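Local atomic coordinates of Poly(A) RNA polymerase protein 2 (Saccharomyces cerevisiae, PDB entry 3NYB), a protein that probably adds adenosine residues to RNA 3' ends as the catalytic subunit of TRAMP, a nuclear RNA surveillance complex in which it pairs with the zinc-knuckle protein Air2. Residues Glu40-Thr45 with Asp71-Gly76; Ser262-Asp267 with Ser272-Arg277; Ser12-Ile17 with Leu21-Lys26. The protein carries 1 engineered substitution. One frame throughout, in Å; residues are numbered along the deposited sequence.

Interaction 1. Residues Glu40-Thr45 with Asp71-Gly76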
loop_
_atom_site.group_PDB
_atom_site.type_symbol
_atom_site.label_atom_id
_atom_site.label_comp_id
_atom_site.label_asym_id
_atom_site.label_seq_id
_atom_site.Cartn_x
_atom_site.Cartn_y
_atom_site.Cartn_z
ATOM N N GLU A 40 16.605 -11.925 15.612
ATOM C CA GLU A 40 16.989 -13.096 16.394
ATOM C C GLU A 40 15.782 -13.616 17.145
ATOM O O GLU A 40 15.433 -14.796 17.041
ATOM C CB GLU A 40 18.145 -12.768 17.348
ATOM C CG GLU A 40 19.514 -12.624 16.650
ATOM C CD GLU A 40 20.572 -11.901 17.497
ATOM O OE1 GLU A 40 20.306 -11.616 18.690
ATOM O OE2 GLU A 40 21.673 -11.614 16.964
ATOM N N ILE A 41 15.127 -12.717 17.876
ATOM C CA ILE A 41 13.949 -13.068 18.647
ATOM C C ILE A 41 12.854 -13.658 17.764
ATOM O O ILE A 41 12.255 -14.678 18.094
ATOM C CB ILE A 41 13.387 -11.843 19.379
ATOM C CG1 ILE A 41 14.411 -11.328 20.390
ATOM C CG2 ILE A 41 12.106 -12.218 20.080
ATOM C CD1 ILE A 41 14.105 -9.947 20.917
ATOM N N ARG A 42 12.594 -13.011 16.635
ATOM C CA ARG A 42 11.555 -13.483 15.742
ATOM C C ARG A 42 11.829 -14.931 15.340
ATOM O O ARG A 42 10.937 -15.771 15.385
ATOM C CB ARG A 42 11.447 -12.583 14.520
ATOM C CG ARG A 42 10.525 -13.111 13.451
ATOM C CD ARG A 42 10.528 -12.214 12.216
ATOM N NE ARG A 42 10.374 -10.797 12.537
ATOM C CZ ARG A 42 10.695 -9.820 11.702
ATOM N NH1 ARG A 42 11.194 -10.118 10.506
ATOM N NH2 ARG A 42 10.530 -8.553 12.061
ATOM N N ASN A 43 13.066 -15.234 14.978
ATOM C CA ASN A 43 13.409 -16.609 14.604
ATOM C C ASN A 43 13.218 -17.601 15.754
ATOM O O ASN A 43 12.685 -18.682 15.556
ATOM C CB ASN A 43 14.823 -16.692 14.019
ATOM C CG ASN A 43 14.925 -16.017 12.661
ATOM O OD1 ASN A 43 16.009 -15.656 12.212
ATOM N ND2 ASN A 43 13.785 -15.840 12.002
ATOM N N GLN A 44 13.637 -17.220 16.955
ATOM C CA GLN A 44 13.463 -18.073 18.116
ATOM C C GLN A 44 12.008 -18.418 18.321
ATOM O O GLN A 44 11.653 -19.592 18.462
ATOM C CB GLN A 44 13.954 -17.374 19.371
ATOM C CG GLN A 44 15.407 -16.980 19.341
ATOM C CD GLN A 44 15.837 -16.341 20.650
ATOM O OE1 GLN A 44 15.131 -16.445 21.661
ATOM N NE2 GLN A 44 16.994 -15.672 20.640
ATOM N N THR A 45 11.159 -17.395 18.358
ATOM C CA THR A 45 9.756 -17.634 18.666
ATOM C C THR A 45 9.100 -18.475 17.579
ATOM O O THR A 45 8.368 -19.415 17.880
ATOM C CB THR A 45 8.961 -16.334 18.910
ATOM O OG1 THR A 45 8.551 -15.786 17.661
ATOM C CG2 THR A 45 9.804 -15.325 19.659
ATOM N N ASP A 71 9.418 -7.427 2.848
ATOM C CA ASP A 71 9.501 -6.610 4.050
ATOM C C ASP A 71 8.482 -5.502 3.936
ATOM O O ASP A 71 8.826 -4.319 3.922
ATOM C CB ASP A 71 10.912 -6.077 4.246
ATOM C CG ASP A 71 11.842 -7.122 4.828
ATOM O OD1 ASP A 71 11.854 -7.295 6.076
ATOM O OD2 ASP A 71 12.567 -7.765 4.033
ATOM N N LEU A 72 7.218 -5.912 3.839
ATOM C CA LEU A 72 6.119 -5.002 3.614
ATOM C C LEU A 72 5.194 -5.018 4.826
ATOM O O LEU A 72 4.012 -4.678 4.727
ATOM C CB LEU A 72 5.355 -5.394 2.350
ATOM C CG LEU A 72 6.148 -5.535 1.052
ATOM C CD1 LEU A 72 5.218 -5.709 -0.139
ATOM C CD2 LEU A 72 7.023 -4.325 0.837
ATOM N N TYR A 73 5.743 -5.403 5.975
ATOM C CA TYR A 73 4.946 -5.534 7.187
ATOM C C TYR A 73 5.060 -4.306 8.084
ATOM O O TYR A 73 6.136 -3.730 8.227
ATOM C CB TYR A 73 5.382 -6.770 7.966
ATOM C CG TYR A 73 6.785 -6.674 8.489
ATOM C CD1 TYR A 73 7.046 -6.151 9.750
ATOM C CD2 TYR A 73 7.860 -7.089 7.716
ATOM C CE1 TYR A 73 8.346 -6.051 10.221
ATOM C CE2 TYR A 73 9.162 -6.993 8.181
ATOM C CZ TYR A 73 9.397 -6.483 9.430
ATOM O OH TYR A 73 10.687 -6.400 9.889
ATOM N N LEU A 74 3.946 -3.901 8.681
ATOM C CA LEU A 74 3.995 -2.904 9.740
ATOM C C LEU A 74 4.320 -3.575 11.090
ATOM O O LEU A 74 3.782 -4.638 11.424
ATOM C CB LEU A 74 2.683 -2.125 9.823
ATOM C CG LEU A 74 2.252 -1.233 8.659
ATOM C CD1 LEU A 74 0.942 -0.506 9.003
ATOM C CD2 LEU A 74 3.337 -0.239 8.306
ATOM N N PRO A 75 5.206 -2.956 11.869
ATOM C CA PRO A 75 5.576 -3.512 13.176
ATOM C C PRO A 75 4.338 -3.783 14.039
ATOM O O PRO A 75 3.411 -2.974 14.044
ATOM C CB PRO A 75 6.433 -2.404 13.797
ATOM C CG PRO A 75 6.966 -1.647 12.614
ATOM C CD PRO A 75 5.862 -1.665 11.606
ATOM N N GLY A 76 4.323 -4.906 14.754
ATOM C CA GLY A 76 3.154 -5.285 15.526
ATOM C C GLY A 76 2.114 -6.053 14.720
ATOM O O GLY A 76 1.230 -6.672 15.303
#
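Arg42 and Tyr73 bridge helix 36-54 and a loop of the palm domain, the nucleotidyltransferase fold in which a helix packs against a mixed beta sheet. The backbones stay well apart, with Arg42 CA and Gly76 CA, the nearest pair, 11.7 Å from each other. Two long side chains approaching from opposite directions span the distance.

A hydrogen bond joins them. Arg42 NH2 donates a hydrogen bond to Tyr73 OH at 3.1 Å, and the N-H...O angle of 162° makes the bond nearly straight. The hydroxyl lies at the edge of the guanidinium, close to its plane. The arginine extends from the helix until a bend at its third torsion turns the guanidinium to the phenol. For Tyr73, chi1 of 65° sets CG between the backbone N and the carbonyl carbon, which points the ring toward the guanidinium.

The electrostatic component is looser. The carboxylate of Asp71 is of opposite charge, but Arg42 NH1 remains 5.3 Å from Asp71 OD1, too far for a salt bridge, so any attraction is probably modest.

Van der Waals contact is slight and confined to the end of the ring. Around the pair, Tyr73 stacks on Tyr68, which Arg42 also touches, and it rests on Pro34 and Ser67; the latter probably belongs to the Gly-Ser signature of this polymerase family. The planes of guanidinium and phenol stand 86° apart, almost perpendicular, and no flat stacking occurs between them. Beside the hydroxyl, Tyr73 CZ approaches Arg42 NH2 to 3.5 Å.

Interaction 2. Residues Ser262-Asp267 with Ser272-Arg277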
loop_
_atom_site.group_PDB
_atom_site.type_symbol
_atom_site.label_atom_id
_atom_site.label_comp_id
_atom_site.label_asym_id
_atom_site.label_seq_id
_atom_site.Cartn_x
_atom_site.Cartn_y
_atom_site.Cartn_z
ATOM N N SER A 262 -16.701 0.722 -7.300
ATOM C CA SER A 262 -15.880 -0.188 -6.519
ATOM C C SER A 262 -14.576 -0.504 -7.248
ATOM O O SER A 262 -14.520 -0.498 -8.477
ATOM C CB SER A 262 -16.655 -1.474 -6.216
ATOM O OG SER A 262 -16.996 -2.159 -7.408
ATOM N N LEU A 263 -13.530 -0.782 -6.479
ATOM C CA LEU A 263 -12.219 -1.054 -7.044
ATOM C C LEU A 263 -12.226 -2.380 -7.789
ATOM O O LEU A 263 -12.666 -3.392 -7.253
ATOM C CB LEU A 263 -11.185 -1.115 -5.929
ATOM C CG LEU A 263 -9.771 -0.632 -6.241
ATOM C CD1 LEU A 263 -8.779 -1.310 -5.303
ATOM C CD2 LEU A 263 -9.413 -0.907 -7.681
ATOM N N ALA A 264 -11.734 -2.369 -9.024
ATOM C CA ALA A 264 -11.658 -3.583 -9.830
ATOM C C ALA A 264 -10.236 -3.856 -10.280
ATOM O O ALA A 264 -9.691 -3.159 -11.134
ATOM C CB ALA A 264 -12.568 -3.482 -11.022
ATOM N N ILE A 265 -9.637 -4.874 -9.685
ATOM C CA ILE A 265 -8.288 -5.276 -10.029
ATOM C C ILE A 265 -8.333 -6.743 -10.424
ATOM O O ILE A 265 -8.874 -7.574 -9.691
ATOM C CB ILE A 265 -7.323 -5.071 -8.844
ATOM C CG1 ILE A 265 -7.141 -3.589 -8.559
ATOM C CG2 ILE A 265 -5.978 -5.689 -9.133
ATOM C CD1 ILE A 265 -6.397 -3.317 -7.277
ATOM N N GLN A 266 -7.778 -7.050 -11.593
ATOM C CA GLN A 266 -7.844 -8.394 -12.150
ATOM C C GLN A 266 -7.075 -9.412 -11.316
ATOM O O GLN A 266 -5.871 -9.260 -11.087
ATOM C CB GLN A 266 -7.323 -8.394 -13.586
ATOM C CG GLN A 266 -7.704 -9.624 -14.378
ATOM C CD GLN A 266 -7.629 -9.391 -15.868
ATOM O OE1 GLN A 266 -6.579 -9.012 -16.396
ATOM N NE2 GLN A 266 -8.745 -9.619 -16.560
ATOM N N ASP A 267 -7.778 -10.449 -10.868
ATOM C CA ASP A 267 -7.167 -11.505 -10.067
ATOM C C ASP A 267 -6.098 -12.227 -10.881
ATOM O O ASP A 267 -6.397 -12.796 -11.927
ATOM C CB ASP A 267 -8.234 -12.496 -9.594
ATOM C CG ASP A 267 -7.726 -13.436 -8.519
ATOM O OD1 ASP A 267 -6.493 -13.486 -8.305
ATOM O OD2 ASP A 267 -8.563 -14.124 -7.886
ATOM N N SER A 272 -10.789 -13.911 -14.354
ATOM C CA SER A 272 -12.245 -13.917 -14.399
ATOM C C SER A 272 -12.908 -13.039 -13.332
ATOM O O SER A 272 -14.041 -12.603 -13.509
ATOM C CB SER A 272 -12.757 -15.353 -14.284
ATOM O OG SER A 272 -13.990 -15.403 -13.590
ATOM N N ASN A 273 -12.215 -12.789 -12.225
ATOM C CA ASN A 273 -12.770 -11.940 -11.172
ATOM C C ASN A 273 -11.759 -10.948 -10.592
ATOM O O ASN A 273 -10.548 -11.138 -10.713
ATOM C CB ASN A 273 -13.364 -12.793 -10.048
ATOM C CG ASN A 273 -12.326 -13.222 -9.028
ATOM O OD1 ASN A 273 -12.580 -13.190 -7.822
ATOM N ND2 ASN A 273 -11.152 -13.622 -9.505
ATOM N N ASN A 274 -12.255 -9.887 -9.963
ATOM C CA ASN A 274 -11.352 -8.960 -9.290
ATOM C C ASN A 274 -11.162 -9.315 -7.822
ATOM O O ASN A 274 -12.102 -9.714 -7.133
ATOM C CB ASN A 274 -11.764 -7.489 -9.494
ATOM C CG ASN A 274 -12.778 -6.998 -8.479
ATOM O OD1 ASN A 274 -13.213 -7.733 -7.600
ATOM N ND2 ASN A 274 -13.159 -5.734 -8.602
ATOM N N ILE A 275 -9.931 -9.206 -7.353
ATOM C CA ILE A 275 -9.655 -9.523 -5.964
ATOM C C ILE A 275 -10.066 -8.379 -5.038
ATOM O O ILE A 275 -10.001 -8.516 -3.820
ATOM C CB ILE A 275 -8.175 -9.902 -5.748
ATOM C CG1 ILE A 275 -7.322 -9.391 -6.906
ATOM C CG2 ILE A 275 -8.021 -11.406 -5.683
ATOM C CD1 ILE A 275 -7.348 -7.904 -7.083
ATOM N N SER A 276 -10.512 -7.267 -5.623
ATOM C CA SER A 276 -10.857 -6.070 -4.854
ATOM C C SER A 276 -12.361 -5.939 -4.642
ATOM O O SER A 276 -12.840 -4.918 -4.140
ATOM C CB SER A 276 -10.357 -4.809 -5.559
ATOM O OG SER A 276 -9.574 -5.123 -6.693
ATOM N N ARG A 277 -13.100 -6.965 -5.044
ATOM C CA ARG A 277 -14.549 -6.956 -4.916
ATOM C C ARG A 277 -14.950 -6.725 -3.467
ATOM O O ARG A 277 -15.905 -6.003 -3.185
ATOM C CB ARG A 277 -15.137 -8.275 -5.425
ATOM C CG ARG A 277 -16.612 -8.460 -5.120
ATOM C CD ARG A 277 -17.469 -7.552 -5.971
ATOM N NE ARG A 277 -17.507 -8.000 -7.358
ATOM C CZ ARG A 277 -18.489 -8.726 -7.880
ATOM N NH1 ARG A 277 -19.524 -9.080 -7.129
ATOM N NH2 ARG A 277 -18.438 -9.091 -9.156
#
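Residues Ser262-Asp267 and Ser272-Arg277 run antiparallel as the two arms of a short, irregular beta hairpin, with Gln266 and Asn274 as a non-hydrogen-bonded pair whose CA atoms are 4.6 Å apart. The sequence matches the nucleotide recognition motif of related poly(A) polymerases, so the hairpin probably helps to shape the nucleotide pocket. Backbone bonds flank the pair. Asp267 N donates to Asn273 O at 2.9 Å, in the carbonyl plane, and Ile275 N appears to reach Ile265 O, although that oxygen is less surely placed. A type I turn from Asn274 to Arg277 then takes the second arm away.

Asp267 closes the loop end of the hairpin. Its CG lies anti to the backbone N (chi1 -167°), and OD2 receives Asn273 ND2 at 3.1 Å through its anti lone pair, with an N-H...O angle of 163°. The donor bond runs close to the amide plane, while carboxylate and amide are turned 47° against each other. OD1 accepts Gly269 N, forming an Asx turn that starts the connection. With an alanine in its place, the Asn273 amide and the Gly269 N-H would probably lose this carboxylate mate, and the connecting loop would be likely to move more freely.

Apolar contacts accompany these bonds. Ile265 presents CG2 to the CD1 of Ile275, while Ile275 CG2 lies beside the carboxyl carbon of Asp267; Ile265 also touches Cys191 and Ile275 touches Phe187, both of helix 186-198. Leu263 packs against Ser276, its CB 3.8 Å from the serine CB. From that serine, OG accepts a weak hydrogen bond from Ile265 N at 3.0 Å.

Interaction 3. Residues Ser12-Ile17 with Leu21-Lys26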
loop_
_atom_site.group_PDB
_atom_site.type_symbol
_atom_site.label_atom_id
_atom_site.label_comp_id
_atom_site.label_asym_id
_atom_site.label_seq_id
_atom_site.Cartn_x
_atom_site.Cartn_y
_atom_site.Cartn_z
ATOM N N SER A 12 14.997 20.449 8.167
ATOM C CA SER A 12 14.198 21.666 8.097
ATOM C C SER A 12 14.853 22.705 7.209
ATOM O O SER A 12 14.180 23.592 6.704
ATOM C CB SER A 12 13.925 22.242 9.495
ATOM O OG SER A 12 15.124 22.602 10.155
ATOM N N LYS A 13 16.162 22.583 7.006
ATOM C CA LYS A 13 16.914 23.571 6.226
ATOM C C LYS A 13 16.933 23.276 4.720
ATOM O O LYS A 13 17.611 23.959 3.953
ATOM C CB LYS A 13 18.350 23.702 6.752
ATOM C CG LYS A 13 18.461 24.094 8.222
ATOM C CD LYS A 13 18.087 25.553 8.461
ATOM C CE LYS A 13 18.186 25.922 9.945
ATOM N NZ LYS A 13 17.119 25.291 10.792
ATOM N N GLN A 14 16.181 22.266 4.299
ATOM C CA GLN A 14 16.184 21.835 2.908
ATOM C C GLN A 14 15.492 22.867 2.024
ATOM O O GLN A 14 14.472 23.435 2.413
ATOM C CB GLN A 14 15.476 20.484 2.784
ATOM C CG GLN A 14 15.950 19.642 1.622
ATOM C CD GLN A 14 17.291 18.998 1.892
ATOM O OE1 GLN A 14 18.008 18.624 0.969
ATOM N NE2 GLN A 14 17.637 18.865 3.166
ATOM N N LYS A 15 16.044 23.098 0.835
ATOM C CA LYS A 15 15.509 24.098 -0.086
ATOM C C LYS A 15 14.205 23.632 -0.714
ATOM O O LYS A 15 13.218 24.370 -0.753
ATOM C CB LYS A 15 16.525 24.406 -1.185
ATOM C CG LYS A 15 17.921 24.718 -0.669
ATOM C CD LYS A 15 18.899 24.943 -1.816
ATOM C CE LYS A 15 20.322 25.131 -1.309
ATOM N NZ LYS A 15 21.289 25.236 -2.437
ATOM N N GLU A 16 14.210 22.402 -1.217
ATOM C CA GLU A 16 13.006 21.813 -1.790
ATOM C C GLU A 16 12.262 21.009 -0.730
ATOM O O GLU A 16 12.786 20.035 -0.187
ATOM C CB GLU A 16 13.353 20.929 -2.993
ATOM C CG GLU A 16 13.860 21.688 -4.216
ATOM C CD GLU A 16 12.765 22.477 -4.914
ATOM O OE1 GLU A 16 11.719 22.729 -4.277
ATOM O OE2 GLU A 16 12.947 22.844 -6.099
ATOM N N ILE A 17 11.040 21.423 -0.427
ATOM C CA ILE A 17 10.250 20.735 0.580
ATOM C C ILE A 17 10.026 19.278 0.174
ATOM O O ILE A 17 9.928 18.396 1.019
ATOM C CB ILE A 17 8.899 21.432 0.794
ATOM C CG1 ILE A 17 8.352 21.140 2.190
ATOM C CG2 ILE A 17 7.908 21.024 -0.275
ATOM C CD1 ILE A 17 8.835 22.115 3.233
ATOM N N LEU A 21 10.589 15.919 2.366
ATOM C CA LEU A 21 9.647 14.806 2.431
ATOM C C LEU A 21 10.298 13.464 2.101
ATOM O O LEU A 21 10.157 12.493 2.842
ATOM C CB LEU A 21 8.455 15.044 1.507
ATOM C CG LEU A 21 7.382 13.967 1.678
ATOM C CD1 LEU A 21 6.967 13.881 3.132
ATOM C CD2 LEU A 21 6.187 14.241 0.802
ATOM N N THR A 22 10.990 13.417 0.970
ATOM C CA THR A 22 11.672 12.217 0.537
ATOM C C THR A 22 12.565 11.653 1.642
ATOM O O THR A 22 12.510 10.467 1.954
ATOM C CB THR A 22 12.500 12.520 -0.704
ATOM O OG1 THR A 22 11.612 12.713 -1.814
ATOM C CG2 THR A 22 13.469 11.383 -1.003
ATOM N N PHE A 23 13.370 12.520 2.243
ATOM C CA PHE A 23 14.249 12.133 3.333
ATOM C C PHE A 23 13.485 11.627 4.556
ATOM O O PHE A 23 13.913 10.675 5.211
ATOM C CB PHE A 23 15.152 13.302 3.729
ATOM C CG PHE A 23 16.089 13.735 2.646
ATOM C CD1 PHE A 23 16.526 12.833 1.689
ATOM C CD2 PHE A 23 16.556 15.037 2.596
ATOM C CE1 PHE A 23 17.402 13.228 0.686
ATOM C CE2 PHE A 23 17.435 15.439 1.602
ATOM C CZ PHE A 23 17.856 14.534 0.644
ATOM N N GLU A 24 12.359 12.260 4.870
ATOM C CA GLU A 24 11.582 11.821 6.020
ATOM C C GLU A 24 10.955 10.459 5.757
ATOM O O GLU A 24 10.849 9.640 6.664
ATOM C CB GLU A 24 10.506 12.835 6.433
ATOM C CG GLU A 24 10.029 12.582 7.859
ATOM C CD GLU A 24 8.798 13.371 8.259
ATOM O OE1 GLU A 24 8.444 14.346 7.563
ATOM O OE2 GLU A 24 8.188 13.003 9.288
ATOM N N ILE A 25 10.546 10.209 4.517
ATOM C CA ILE A 25 10.018 8.891 4.177
ATOM C C ILE A 25 11.060 7.810 4.491
ATOM O O ILE A 25 10.741 6.835 5.164
ATOM C CB ILE A 25 9.535 8.801 2.712
ATOM C CG1 ILE A 25 8.433 9.837 2.455
ATOM C CG2 ILE A 25 9.000 7.409 2.397
ATOM C CD1 ILE A 25 7.790 9.721 1.097
ATOM N N LYS A 26 12.293 8.006 4.020
ATOM C CA LYS A 26 13.391 7.083 4.278
ATOM C C LYS A 26 13.689 6.929 5.770
ATOM O O LYS A 26 14.125 5.868 6.230
ATOM C CB LYS A 26 14.661 7.531 3.556
ATOM C CG LYS A 26 14.666 7.275 2.057
ATOM C CD LYS A 26 15.985 7.707 1.442
ATOM C CE LYS A 26 15.791 8.328 0.047
ATOM N NZ LYS A 26 16.135 7.419 -1.080
#
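Gln14 meets Phe23 across the turn that leads into helix 17-31, its amide set at the edge of the aromatic ring. As modelled, Gln14 OE1 lies 3.3 Å from Phe23 CE2, near the plane of the ring, and Gln14 NE2 is 4.0 Å from Phe23 CD2. Amide and ring planes are turned 84° against each other, so a flat group stands crosswise against a ring edge instead of lying over its face. No hydrogen bond is made between the two; the carbonyl oxygen facing the ring's C-H edge is a contact that is probably mildly attractive. The glutamine reaches this place through a bend at its second torsion (chi2 76°), which turns the amide toward the helix.

The other direct link is through the backbone. Leu21 N donates to Ile17 O at 2.9 Å, an ordinary i to i+4 bond of the first helical turn, although the position of that oxygen is somewhat uncertain. Glu16 occupies the N-cap position, so Ile17 opens the helix and residues 12-16 form its lead-in. On the following turn, Ile25 N bonds to Leu21 O at 2.9 Å.

A second shell positions these groups. Phe23 also meets the ring of His11, with the planes inclined, while Gln14 O receives a weak hydrogen bond from Arg311. Next to the cap, Glu16 packs on Ala27 of the Protein AIR2 chain, placing the start of the helix at the partner subunit.

Farther out, Ile17 packs on Cys300 and Leu303 of helix 282-304 and on Arg311 of helix 308-311. Ile25 rests on Leu214 and Leu218 of helix 214-228, so helix 17-31 lies among three helices from later in the chain.

How the interactions relate
The three contacts follow one another along the chain without touching, interaction 3 first and interaction 2 last. Interaction 3 sits at the start of helix 17-31, and helix 36-54, which carries one half of interaction 1, is the next helix; even so, their centres lie 29 Å apart. Interaction 1 adjoins the probable catalytic region, since its loop leads directly into strand 79-83, around whose start lie the paired aspartates expected in this family. Interaction 2 lies on the opposite side of the chain's centre, 30 Å away between centres, where the probable nucleotide recognition motif is formed. Interactions 2 and 3 are farthest apart, at 36 Å between centres.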